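Local coordinates for oxidoreductase protein (Agrobacterium radiobacter, PDB 5UI9) that probably acts as an NAD-dependent oxidoreductase of the GFO/IDH/MocA family, binding NAD+ together with (2S)-2,3-dihydroxy-2-methylpropanoic acid, at residues 276-281 against 287-292; 109-114 against 119-124; 253-258 against 263-268; 215-220 against 225-230. All blocks are in the same frame, centred on the assembly; numbering follows the deposited sequence.

Contact 1 (276-281 against 287-292); sequences ASPQLL and PWHNIQ. With 8A1 ((2S)-2,3-dihydroxy-2-methylpropanoic acid), chain D.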
loop_
_atom_site.group_PDB
_atom_site.type_symbol
_atom_site.label_atom_id
_atom_site.label_comp_id
_atom_site.label_asym_id
_atom_site.label_seq_id
_atom_site.Cartn_x
_atom_site.Cartn_y
_atom_site.Cartn_z
ATOM N N ALA A 276 16.411 15.031 2.399
ATOM C CA ALA A 276 15.388 15.727 3.177
ATOM C C ALA A 276 15.518 15.464 4.687
ATOM O O ALA A 276 14.522 15.522 5.414
ATOM C CB ALA A 276 14.006 15.330 2.673
ATOM N N SER A 277 16.738 15.195 5.159
ATOM C CA SER A 277 16.976 14.874 6.562
ATOM C C SER A 277 16.619 16.034 7.484
ATOM O O SER A 277 16.723 17.201 7.096
ATOM C CB SER A 277 18.436 14.511 6.800
ATOM O OG SER A 277 18.740 13.277 6.204
ATOM N N PRO A 278 16.221 15.715 8.721
ATOM C CA PRO A 278 15.946 16.767 9.675
ATOM C C PRO A 278 17.234 17.296 10.281
ATOM O O PRO A 278 18.274 16.639 10.233
ATOM C CB PRO A 278 15.117 16.048 10.737
ATOM C CG PRO A 278 15.682 14.673 10.751
ATOM C CD PRO A 278 16.056 14.378 9.321
ATOM N N GLN A 279 17.144 18.489 10.840
ATOM C CA GLN A 279 18.208 19.054 11.637
ATOM C C GLN A 279 18.303 18.303 12.956
ATOM O O GLN A 279 17.390 17.562 13.341
ATOM C CB GLN A 279 17.935 20.537 11.901
ATOM C CG GLN A 279 17.961 21.398 10.644
ATOM C CD GLN A 279 17.788 22.878 10.952
ATOM O OE1 GLN A 279 18.674 23.692 10.681
ATOM N NE2 GLN A 279 16.654 23.225 11.538
ATOM N N LEU A 280 19.418 18.507 13.642
ATOM C CA LEU A 280 19.639 17.946 14.955
ATOM C C LEU A 280 19.811 19.105 15.926
ATOM O O LEU A 280 20.871 19.739 15.981
ATOM C CB LEU A 280 20.875 17.041 14.938
ATOM C CG LEU A 280 21.181 16.259 16.218
ATOM C CD1 LEU A 280 20.032 15.322 16.581
ATOM C CD2 LEU A 280 22.479 15.482 16.036
ATOM N N LEU A 281 18.763 19.391 16.691
ATOM C CA LEU A 281 18.795 20.495 17.638
ATOM C C LEU A 281 19.698 20.128 18.811
ATOM O O LEU A 281 19.960 18.938 19.052
ATOM C CB LEU A 281 17.381 20.838 18.104
ATOM C CG LEU A 281 16.425 21.282 16.983
ATOM C CD1 LEU A 281 15.026 21.496 17.537
ATOM C CD2 LEU A 281 16.937 22.540 16.285
ATOM N N PRO A 287 16.517 8.351 18.563
ATOM C CA PRO A 287 15.974 8.586 17.226
ATOM C C PRO A 287 14.778 9.567 17.181
ATOM O O PRO A 287 14.038 9.564 16.206
ATOM C CB PRO A 287 15.502 7.185 16.842
ATOM C CG PRO A 287 14.952 6.655 18.126
ATOM C CD PRO A 287 15.808 7.242 19.228
ATOM N N TRP A 288 14.587 10.390 18.211
ATOM C CA TRP A 288 13.441 11.325 18.266
ATOM C C TRP A 288 13.653 12.658 17.543
ATOM O O TRP A 288 12.738 13.489 17.497
ATOM C CB TRP A 288 13.080 11.617 19.722
ATOM C CG TRP A 288 12.516 10.447 20.418
ATOM C CD1 TRP A 288 13.202 9.476 21.085
ATOM C CD2 TRP A 288 11.133 10.112 20.522
ATOM N NE1 TRP A 288 12.326 8.556 21.606
ATOM C CE2 TRP A 288 11.049 8.920 21.272
ATOM C CE3 TRP A 288 9.953 10.708 20.059
ATOM C CZ2 TRP A 288 9.828 8.305 21.568
ATOM C CZ3 TRP A 288 8.736 10.098 20.355
ATOM C CH2 TRP A 288 8.686 8.907 21.102
ATOM N N HIS A 289 14.854 12.866 17.011
ATOM C CA HIS A 289 15.274 14.170 16.494
ATOM C C HIS A 289 14.379 14.781 15.408
ATOM O O HIS A 289 14.157 15.990 15.415
ATOM C CB HIS A 289 16.766 14.175 16.110
ATOM C CG HIS A 289 17.141 13.214 15.029
ATOM N ND1 HIS A 289 17.537 13.634 13.779
ATOM C CD2 HIS A 289 17.231 11.863 15.017
ATOM C CE1 HIS A 289 17.834 12.582 13.035
ATOM N NE2 HIS A 289 17.649 11.495 13.761
ATOM N N ASN A 290 13.833 13.955 14.519
ATOM C CA ASN A 290 12.910 14.439 13.491
ATOM C C ASN A 290 11.644 15.039 14.119
ATOM O O ASN A 290 11.225 16.126 13.732
ATOM C CB ASN A 290 12.540 13.306 12.520
ATOM C CG ASN A 290 11.700 13.774 11.338
ATOM O OD1 ASN A 290 11.626 14.964 11.022
ATOM N ND2 ASN A 290 11.063 12.820 10.669
ATOM N N ILE A 291 11.056 14.321 15.082
ATOM C CA ILE A 291 9.867 14.787 15.807
ATOM C C ILE A 291 10.212 16.031 16.620
ATOM O O ILE A 291 9.457 17.015 16.633
ATOM C CB ILE A 291 9.279 13.670 16.716
ATOM C CG1 ILE A 291 8.707 12.529 15.855
ATOM C CG2 ILE A 291 8.202 14.220 17.656
ATOM C CD1 ILE A 291 8.283 11.303 16.642
ATOM N N GLN A 292 11.361 15.986 17.286
ATOM C CA GLN A 292 11.808 17.091 18.121
ATOM C C GLN A 292 11.981 18.407 17.360
ATOM O O GLN A 292 11.577 19.460 17.860
ATOM C CB GLN A 292 13.083 16.693 18.868
ATOM C CG GLN A 292 12.795 15.696 19.985
ATOM C CD GLN A 292 14.045 15.054 20.554
ATOM O OE1 GLN A 292 14.954 14.667 19.813
ATOM N NE2 GLN A 292 14.089 14.912 21.869
HETATM O OXT 8A1 D . 4.834 10.700 18.078
HETATM C C 8A1 D . 3.805 10.195 18.588
HETATM O O 8A1 D . 2.716 10.808 18.647
HETATM C CA 8A1 D . 3.869 8.794 19.141
HETATM C CB 8A1 D . 3.394 7.866 18.023
HETATM O O1 8A1 D . 3.591 6.488 18.359
HETATM O O2 8A1 D . 3.007 8.681 20.286
HETATM C C3 8A1 D . 5.294 8.471 19.594
HETATM O O HOH W 1 16.314 17.692 15.827
#

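Contact 2 (109-114 against 119-124); sequences AMVRTC and IPLMVH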
loop_
_atom_site.group_PDB
_atom_site.type_symbol
_atom_site.label_atom_id
_atom_site.label_comp_id
_atom_site.label_asym_id
_atom_site.label_seq_id
_atom_site.Cartn_x
_atom_site.Cartn_y
_atom_site.Cartn_z
ATOM N N ALA A 109 -17.310 19.928 20.182
ATOM C CA ALA A 109 -17.707 20.809 21.295
ATOM C C ALA A 109 -16.547 21.696 21.738
ATOM O O ALA A 109 -16.743 22.889 22.016
ATOM C CB ALA A 109 -18.241 20.005 22.471
ATOM N N MET A 110 -15.344 21.122 21.782
ATOM C CA MET A 110 -14.131 21.881 22.118
ATOM C C MET A 110 -13.859 23.000 21.107
ATOM O O MET A 110 -13.520 24.127 21.488
ATOM C CB MET A 110 -12.910 20.946 22.220
ATOM C CG MET A 110 -12.939 20.021 23.427
ATOM S SD MET A 110 -12.024 18.486 23.179
ATOM C CE MET A 110 -10.348 19.083 23.350
ATOM N N VAL A 111 -14.022 22.679 19.826
ATOM C CA VAL A 111 -13.872 23.658 18.751
ATOM C C VAL A 111 -14.942 24.749 18.874
ATOM O O VAL A 111 -14.628 25.935 18.746
ATOM C CB VAL A 111 -13.908 22.985 17.355
ATOM C CG1 VAL A 111 -13.984 24.011 16.228
ATOM C CG2 VAL A 111 -12.674 22.116 17.168
ATOM N N ARG A 112 -16.186 24.345 19.144
ATOM C CA ARG A 112 -17.314 25.285 19.253
ATOM C C ARG A 112 -17.133 26.268 20.420
ATOM O O ARG A 112 -17.353 27.482 20.257
ATOM C CB ARG A 112 -18.644 24.531 19.387
ATOM C CG ARG A 112 -19.884 25.391 19.184
ATOM N N THR A 113 -16.711 25.748 21.576
ATOM C CA THR A 113 -16.490 26.575 22.769
ATOM C C THR A 113 -15.393 27.615 22.553
ATOM O O THR A 113 -15.521 28.752 22.992
ATOM C CB THR A 113 -16.113 25.725 23.999
ATOM O OG1 THR A 113 -16.979 24.589 24.083
ATOM C CG2 THR A 113 -16.238 26.546 25.288
ATOM N N CYS A 114 -14.314 27.217 21.885
ATOM C CA CYS A 114 -13.212 28.138 21.606
ATOM C C CYS A 114 -13.609 29.205 20.588
ATOM O O CYS A 114 -13.261 30.375 20.767
ATOM C CB CYS A 114 -11.965 27.378 21.173
ATOM S SG CYS A 114 -11.230 26.459 22.543
ATOM N N ILE A 119 -11.153 32.687 20.914
ATOM C CA ILE A 119 -9.755 32.364 21.209
ATOM C C ILE A 119 -9.230 31.325 20.211
ATOM O O ILE A 119 -9.976 30.431 19.796
ATOM C CB ILE A 119 -9.529 31.863 22.657
ATOM C CG1 ILE A 119 -10.391 30.631 22.992
ATOM C CG2 ILE A 119 -9.796 32.988 23.650
ATOM C CD1 ILE A 119 -9.688 29.626 23.879
ATOM N N PRO A 120 -7.957 31.457 19.800
ATOM C CA PRO A 120 -7.358 30.421 18.963
ATOM C C PRO A 120 -7.247 29.063 19.670
ATOM O O PRO A 120 -7.026 28.998 20.890
ATOM C CB PRO A 120 -5.963 30.978 18.653
ATOM C CG PRO A 120 -6.085 32.446 18.817
ATOM C CD PRO A 120 -7.091 32.649 19.903
ATOM N N LEU A 121 -7.428 27.994 18.897
ATOM C CA LEU A 121 -7.205 26.630 19.366
ATOM C C LEU A 121 -6.414 25.898 18.295
ATOM O O LEU A 121 -6.885 25.780 17.164
ATOM C CB LEU A 121 -8.535 25.912 19.611
ATOM C CG LEU A 121 -8.474 24.430 20.011
ATOM C CD1 LEU A 121 -7.731 24.249 21.330
ATOM C CD2 LEU A 121 -9.875 23.838 20.087
ATOM N N MET A 122 -5.226 25.414 18.656
ATOM C CA MET A 122 -4.393 24.623 17.756
ATOM C C MET A 122 -4.176 23.246 18.355
ATOM O O MET A 122 -3.887 23.124 19.543
ATOM C CB MET A 122 -3.030 25.289 17.533
ATOM C CG MET A 122 -2.177 24.577 16.486
ATOM S SD MET A 122 -0.521 25.247 16.267
ATOM C CE MET A 122 0.329 24.578 17.688
ATOM N N VAL A 123 -4.282 22.217 17.520
ATOM C CA VAL A 123 -3.874 20.879 17.922
ATOM C C VAL A 123 -2.381 20.749 17.657
ATOM O O VAL A 123 -1.898 21.103 16.574
ATOM C CB VAL A 123 -4.674 19.784 17.187
ATOM C CG1 VAL A 123 -4.224 18.385 17.626
ATOM C CG2 VAL A 123 -6.159 19.989 17.453
ATOM N N HIS A 124 -1.637 20.270 18.651
ATOM C CA HIS A 124 -0.222 20.004 18.452
ATOM C C HIS A 124 -0.136 18.714 17.623
ATOM O O HIS A 124 -0.030 17.614 18.159
ATOM C CB HIS A 124 0.536 19.904 19.782
ATOM C CG HIS A 124 2.027 19.865 19.632
ATOM N ND1 HIS A 124 2.856 20.786 20.236
ATOM C CD2 HIS A 124 2.838 19.010 18.958
ATOM C CE1 HIS A 124 4.110 20.501 19.943
ATOM N NE2 HIS A 124 4.128 19.432 19.160
#

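Contact 3 (253-258 against 263-268); sequences GTIRLS and LEVTGP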
loop_
_atom_site.group_PDB
_atom_site.type_symbol
_atom_site.label_atom_id
_atom_site.label_comp_id
_atom_site.label_asym_id
_atom_site.label_seq_id
_atom_site.Cartn_x
_atom_site.Cartn_y
_atom_site.Cartn_z
ATOM N N GLY A 253 4.637 12.866 -13.279
ATOM C CA GLY A 253 5.771 12.413 -12.478
ATOM C C GLY A 253 5.461 11.653 -11.208
ATOM O O GLY A 253 4.318 11.262 -10.956
ATOM N N THR A 254 6.506 11.456 -10.408
ATOM C CA THR A 254 6.424 10.726 -9.147
ATOM C C THR A 254 7.253 11.384 -8.051
ATOM O O THR A 254 8.291 11.996 -8.328
ATOM C CB THR A 254 6.953 9.288 -9.288
ATOM O OG1 THR A 254 8.255 9.305 -9.887
ATOM C CG2 THR A 254 6.013 8.448 -10.122
ATOM N N ILE A 255 6.785 11.242 -6.812
ATOM C CA ILE A 255 7.583 11.531 -5.627
ATOM C C ILE A 255 7.775 10.217 -4.878
ATOM O O ILE A 255 6.818 9.470 -4.683
ATOM C CB ILE A 255 6.898 12.557 -4.691
ATOM C CG1 ILE A 255 6.777 13.925 -5.374
ATOM C CG2 ILE A 255 7.656 12.678 -3.369
ATOM C CD1 ILE A 255 5.838 14.887 -4.663
ATOM N N ARG A 256 9.009 9.946 -4.455
ATOM C CA ARG A 256 9.319 8.781 -3.626
ATOM C C ARG A 256 10.203 9.207 -2.459
ATOM O O ARG A 256 11.402 9.466 -2.630
ATOM C CB ARG A 256 10.006 7.685 -4.449
ATOM C CG ARG A 256 9.130 7.054 -5.535
ATOM C CD ARG A 256 8.113 6.073 -4.959
ATOM N NE ARG A 256 7.294 5.401 -5.981
ATOM C CZ ARG A 256 6.233 5.932 -6.604
ATOM N NH1 ARG A 256 5.823 7.184 -6.352
ATOM N NH2 ARG A 256 5.573 5.206 -7.502
ATOM N N LEU A 257 9.592 9.301 -1.281
ATOM C CA LEU A 257 10.304 9.576 -0.042
ATOM C C LEU A 257 10.555 8.239 0.629
ATOM O O LEU A 257 9.620 7.612 1.125
ATOM C CB LEU A 257 9.479 10.498 0.868
ATOM C CG LEU A 257 10.034 10.769 2.270
ATOM C CD1 LEU A 257 11.433 11.360 2.206
ATOM C CD2 LEU A 257 9.093 11.699 3.024
ATOM N N SER A 258 11.816 7.814 0.642
ATOM C CA SER A 258 12.208 6.486 1.119
ATOM C C SER A 258 13.072 6.598 2.375
ATOM O O SER A 258 13.451 7.705 2.780
ATOM C CB SER A 258 12.945 5.733 0.010
ATOM O OG SER A 258 14.130 6.403 -0.354
ATOM N N LEU A 263 14.751 11.688 -1.006
ATOM C CA LEU A 263 13.599 12.205 -1.746
ATOM C C LEU A 263 13.881 12.166 -3.248
ATOM O O LEU A 263 14.670 12.966 -3.758
ATOM C CB LEU A 263 13.292 13.635 -1.282
ATOM C CG LEU A 263 12.141 14.404 -1.928
ATOM C CD1 LEU A 263 10.839 13.628 -1.841
ATOM C CD2 LEU A 263 12.003 15.760 -1.250
ATOM N N GLU A 264 13.243 11.219 -3.936
ATOM C CA GLU A 264 13.336 11.080 -5.393
ATOM C C GLU A 264 12.148 11.748 -6.049
ATOM O O GLU A 264 11.008 11.370 -5.791
ATOM C CB GLU A 264 13.333 9.614 -5.814
ATOM C CG GLU A 264 14.698 9.046 -6.117
ATOM C CD GLU A 264 14.625 7.607 -6.596
ATOM O OE1 GLU A 264 13.731 7.275 -7.411
ATOM O OE2 GLU A 264 15.471 6.809 -6.147
ATOM N N VAL A 265 12.422 12.721 -6.908
ATOM C CA VAL A 265 11.387 13.402 -7.675
ATOM C C VAL A 265 11.744 13.241 -9.140
ATOM O O VAL A 265 12.837 13.639 -9.546
ATOM C CB VAL A 265 11.322 14.902 -7.336
ATOM C CG1 VAL A 265 10.296 15.612 -8.222
ATOM C CG2 VAL A 265 11.020 15.105 -5.857
ATOM N N THR A 266 10.849 12.645 -9.925
ATOM C CA THR A 266 11.043 12.567 -11.375
ATOM C C THR A 266 9.881 13.275 -12.058
ATOM O O THR A 266 8.723 13.069 -11.696
ATOM C CB THR A 266 11.203 11.117 -11.907
ATOM O OG1 THR A 266 9.927 10.482 -12.011
ATOM C CG2 THR A 266 12.122 10.288 -11.013
ATOM N N GLY A 267 10.215 14.127 -13.022
ATOM C CA GLY A 267 9.244 14.921 -13.760
ATOM C C GLY A 267 9.623 14.987 -15.229
ATOM O O GLY A 267 10.501 14.243 -15.674
ATOM N N PRO A 268 8.965 15.876 -15.996
ATOM C CA PRO A 268 9.249 15.997 -17.436
ATOM C C PRO A 268 10.727 16.284 -17.789
ATOM O O PRO A 268 11.209 15.793 -18.811
ATOM C CB PRO A 268 8.345 17.158 -17.872
ATOM C CG PRO A 268 7.235 17.167 -16.876
ATOM C CD PRO A 268 7.870 16.773 -15.577
#

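Contact 4 (215-220 against 225-230); sequences TILLDH and TSIVDV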
loop_
_atom_site.group_PDB
_atom_site.type_symbol
_atom_site.label_atom_id
_atom_site.label_comp_id
_atom_site.label_asym_id
_atom_site.label_seq_id
_atom_site.Cartn_x
_atom_site.Cartn_y
_atom_site.Cartn_z
ATOM N N THR A 215 -4.507 -0.837 8.285
ATOM C CA THR A 215 -4.385 -0.588 6.860
ATOM C C THR A 215 -5.667 0.096 6.407
ATOM O O THR A 215 -6.760 -0.427 6.624
ATOM C CB THR A 215 -4.162 -1.909 6.105
ATOM O OG1 THR A 215 -3.029 -2.581 6.668
ATOM C CG2 THR A 215 -3.899 -1.664 4.641
ATOM N N ILE A 216 -5.518 1.264 5.788
ATOM C CA ILE A 216 -6.637 2.149 5.477
ATOM C C ILE A 216 -6.572 2.560 4.005
ATOM O O ILE A 216 -5.515 2.954 3.517
ATOM C CB ILE A 216 -6.614 3.415 6.370
ATOM C CG1 ILE A 216 -6.486 3.033 7.850
ATOM C CG2 ILE A 216 -7.864 4.267 6.140
ATOM C CD1 ILE A 216 -6.403 4.203 8.805
ATOM N N LEU A 217 -7.710 2.474 3.317
ATOM C CA LEU A 217 -7.845 2.905 1.923
ATOM C C LEU A 217 -8.663 4.198 1.877
ATOM O O LEU A 217 -9.808 4.212 2.320
ATOM C CB LEU A 217 -8.550 1.818 1.116
ATOM C CG LEU A 217 -8.837 2.029 -0.372
ATOM C CD1 LEU A 217 -7.576 2.259 -1.186
ATOM C CD2 LEU A 217 -9.584 0.811 -0.906
ATOM N N LEU A 218 -8.081 5.264 1.329
ATOM C CA LEU A 218 -8.719 6.589 1.291
ATOM C C LEU A 218 -9.173 6.976 -0.110
ATOM O O LEU A 218 -8.418 6.853 -1.061
ATOM C CB LEU A 218 -7.748 7.659 1.783
ATOM C CG LEU A 218 -7.171 7.548 3.200
ATOM C CD1 LEU A 218 -6.224 8.714 3.482
ATOM C CD2 LEU A 218 -8.266 7.491 4.256
ATOM N N ASP A 219 -10.403 7.462 -0.221
ATOM C CA ASP A 219 -10.890 8.085 -1.448
ATOM C C ASP A 219 -10.946 9.588 -1.190
ATOM O O ASP A 219 -11.806 10.059 -0.448
ATOM C CB ASP A 219 -12.257 7.517 -1.807
ATOM C CG ASP A 219 -12.262 5.986 -1.821
ATOM O OD1 ASP A 219 -11.471 5.394 -2.590
ATOM O OD2 ASP A 219 -13.049 5.364 -1.070
ATOM N N HIS A 220 -10.001 10.331 -1.765
ATOM C CA HIS A 220 -9.933 11.782 -1.551
ATOM C C HIS A 220 -10.990 12.512 -2.379
ATOM O O HIS A 220 -11.407 12.023 -3.424
ATOM C CB HIS A 220 -8.532 12.305 -1.852
ATOM C CG HIS A 220 -7.486 11.784 -0.916
ATOM N ND1 HIS A 220 -7.064 12.487 0.192
ATOM C CD2 HIS A 220 -6.787 10.623 -0.915
ATOM C CE1 HIS A 220 -6.144 11.785 0.831
ATOM N NE2 HIS A 220 -5.957 10.649 0.180
ATOM N N THR A 225 -6.646 8.445 -4.876
ATOM C CA THR A 225 -6.759 7.300 -3.985
ATOM C C THR A 225 -5.467 7.211 -3.196
ATOM O O THR A 225 -4.395 7.441 -3.748
ATOM C CB THR A 225 -6.921 5.995 -4.781
ATOM O OG1 THR A 225 -8.067 6.087 -5.626
ATOM C CG2 THR A 225 -7.069 4.790 -3.850
ATOM N N SER A 226 -5.554 6.872 -1.914
ATOM C CA SER A 226 -4.348 6.605 -1.144
ATOM C C SER A 226 -4.485 5.432 -0.176
ATOM O O SER A 226 -5.595 5.019 0.183
ATOM C CB SER A 226 -3.853 7.871 -0.433
ATOM O OG SER A 226 -4.540 8.093 0.778
ATOM N N ILE A 227 -3.325 4.884 0.187
ATOM C CA ILE A 227 -3.182 3.880 1.227
ATOM C C ILE A 227 -2.438 4.501 2.407
ATOM O O ILE A 227 -1.375 5.101 2.232
ATOM C CB ILE A 227 -2.370 2.666 0.721
ATOM C CG1 ILE A 227 -3.103 1.959 -0.430
ATOM C CG2 ILE A 227 -2.062 1.684 1.848
ATOM C CD1 ILE A 227 -4.448 1.362 -0.059
ATOM N N VAL A 228 -3.009 4.359 3.599
ATOM C CA VAL A 228 -2.316 4.650 4.846
ATOM C C VAL A 228 -2.127 3.318 5.552
ATOM O O VAL A 228 -3.106 2.670 5.949
ATOM C CB VAL A 228 -3.107 5.621 5.732
ATOM C CG1 VAL A 228 -2.458 5.756 7.106
ATOM C CG2 VAL A 228 -3.190 6.972 5.048
ATOM N N ASP A 229 -0.877 2.898 5.693
ATOM C CA ASP A 229 -0.574 1.635 6.354
ATOM C C ASP A 229 0.391 1.880 7.509
ATOM O O ASP A 229 1.454 2.464 7.329
ATOM C CB ASP A 229 -0.064 0.588 5.352
ATOM C CG ASP A 229 1.258 0.956 4.710
ATOM O OD1 ASP A 229 1.260 1.665 3.689
ATOM O OD2 ASP A 229 2.306 0.483 5.197
ATOM N N VAL A 230 -0.029 1.467 8.703
ATOM C CA VAL A 230 0.732 1.674 9.918
ATOM C C VAL A 230 0.884 0.363 10.682
ATOM O O VAL A 230 -0.003 -0.500 10.645
ATOM C CB VAL A 230 0.120 2.787 10.816
ATOM C CG1 VAL A 230 0.123 4.114 10.073
ATOM C CG2 VAL A 230 -1.287 2.441 11.291
HETATM O O HOH W 2 -0.620 -2.089 8.005
HETATM O O HOH W 3 -10.459 6.680 -4.668
#

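Contact 1 (276-281 against 287-292)
Pro278 sets its pyrrolidine ring against His289 and Asn290 at the start of helix 289-308. Its CG approaches His289 ND1 to 3.7 Å, the proline and histidine side chains crossing at about a right angle, while its CB lies 3.7 Å from Asn290 OD1. Leu280 reaches the same histidine from its other end, CD1 standing 3.5 Å from His289 CB. The leucine achieves this with CG anti to its backbone N (chi1 -174°), a turn that brings the isobutyl end back toward the helix. No direct hydrogen bond links the two segments; a water bridges them instead. It donates to Gln279 O at 2.7 Å and to His289 O at 2.8 Å, and accepts from Leu281 N at 3.1 Å, so three backbone groups fix it between loop and helix. Further out, Gln279 NE2 bonds to Glu293, one turn along the helix, and Gln292 is held at both ends of its amide, by Asn19 and by Ser285 N. The helix start also carries residues of the pocket of the bound acid: the Trp288 indole meets it with its edge, CH2 being 3.7 Å from C3 of 8A1, and Ile291 CD1 comes within 3.8 Å of its OXT, and the residue also touches NAD. His289 ND1 is buried here without a hydrogen-bonding partner in the model. Carbon contacts and one water thus join the segments, supplemented by the Gln279-Glu293 bond, while the same turn puts an indole edge against the ligand's methyl carbon and an isoleucine methyl beside its carboxylate.

Contact 2 (109-114 against 119-124)
Cys114 and Ile119 meet through both backbone and side chain where helix 104-116 turns into strand 121-124. The polar link is one backbone hydrogen bond, Ile119 N to Cys114 O at 3.1 Å and practically straight (179° at the hydrogen), which ties the chain re-entering the sheet to the last turns of the helix. Within the helix, Thr113 OG1 adds a second donor to Ala109 O at 2.7 Å; this hydroxyl and the Thr113 amide reach the oxygen from opposite faces of its carbonyl plane.

The apolar contacts gather round the cysteine sulfur. Cys114 SG lies 3.8 Å from Ile119 CD1 and 3.8 Å from Leu121 CD2, so it touches the ends of two branched side chains. Ile119 has CG1 placed between its backbone N and carbonyl carbon (chi1 57°), which brings CD1 to the cysteine side chain and leaves CG1 3.6 Å from Cys114 O. Leu121 lays CD2 along the helix surface, 3.9 Å from Met110 O, with Val111 CG2 more loosely beside it.

These elements close the beta-alpha-beta unit of strand 94-97, helix 104-116 and strand 121-124 in the Rossmann domain. Val84 of helix 80-89 also packs on Met110 and Cys114, and Phe100 on Met110, Val111 and Leu121. At this end of the helix the contact with the strand is thus made by sulfur and aliphatic carbon, with a single polar bond at the connection, while the strand leads on to His124, which touches NAD.

Contact 3 (253-258 against 263-268)
Ile255 and Leu263 pack most closely on the hydrophobic face of this strand pair, CG2 of the former reaching CD1 of the latter at 3.7 Å, the two side chains passing at a slant. Val265 stands farther off, its CG2 4.4 Å from Ile255 CG1, and Leu257 joins from the other end; helix 131-141 covers this face through Val136, Val139 and Ala135. Beneath the side chains the backbones are firmly paired: Arg256 N donates to Glu264 O at 2.8 Å and Glu264 N returns to Arg256 O at 2.9 Å, with a similar reciprocal couple between Thr254 and Thr266. The strands form an antiparallel beta hairpin in the large mixed sheet of the C-terminal domain. On the other face the association loosens at Arg256 and Glu264, which are partly exposed. They touch at their CB atoms, 4.1 Å apart, and then part, Arg256 NE being 6.9 Å from Glu264 OE1. Bent at chi2 (-76°), the arginine turns away from Glu264, donating NH1 to Ile255 O of its own strand and forming a salt bridge with Asp249 of strand 245-250, whereas Glu264 pairs with Arg262. The close, buried end of this face is Thr254 beside Thr266, their OG1 atoms 2.9 Å apart, with Thr254 OG1 hydrogen-bonded to Lys235 O of the second subunit.

Contact 4 (215-220 against 225-230)
The beta hairpin of strands 213-220 and 225-231, in the mixed sheet of the C-terminal domain, pairs Leu218 with Ser226 and Ile216 with Val228 in antiparallel register. Both are hydrogen-bonded pairs; the shortest bond, Leu218 N to Ser226 O, is 2.7 Å and nearly straight (178°). Above this pair Ser226 turns OG toward the first strand (chi1 83°), where it meets the edge of the His220 imidazole and hydrogen-bonds with NE2 at 3.0 Å. Since His220 ND1 bonds to Gly192 O, the ring is gripped at both nitrogens and its rotation is fixed. Leu218 CD1 touches both Ser226 OG (3.2 Å) and Val228 CG2 (3.8 Å), on the face covered by helix 175-191.

On the opposite face Leu217 CD1 presses on Ile227 CD1 at 3.4 Å, closer than usual van der Waals contact. This face meets the second subunit: Ile227 packs on Ile227 of that chain, and Asp219 forms a salt bridge with Arg200 of the second subunit. A water donates to Asp219 OD1 at 2.6 Å and also hydrogen-bonds with Thr225 OG1. Asp229, farther along, is held by Arg152 and Arg156 together with Ser154. The two faces consequently differ in chemistry: a buried histidine-serine pair among aliphatic groups under the helix, and tight hydrophobic contact flanked by paired charges at the dimer interface.

Along the chain the order is contact 2, contact 4, contact 3, contact 1. Contact 2 belongs to the parallel sheet of the Rossmann domain, whereas contacts 3 and 4 are hairpins of one mixed sheet in the C-terminal domain, their centres 19 Å apart. Contacts 2 and 3 lie farthest apart, with 37 Å between centres. Contact 1 follows strand 271-275 of the mixed sheet and starts helix 289-308, whose residue Ile298 packs on the strand of contact 2; the nearest atoms of contacts 1 and 2 are about 6 Å apart. Contacts 1 and 2 each supply a residue to the NAD pocket, Ile291 and His124, while both hairpins contribute to the contact with the second subunit.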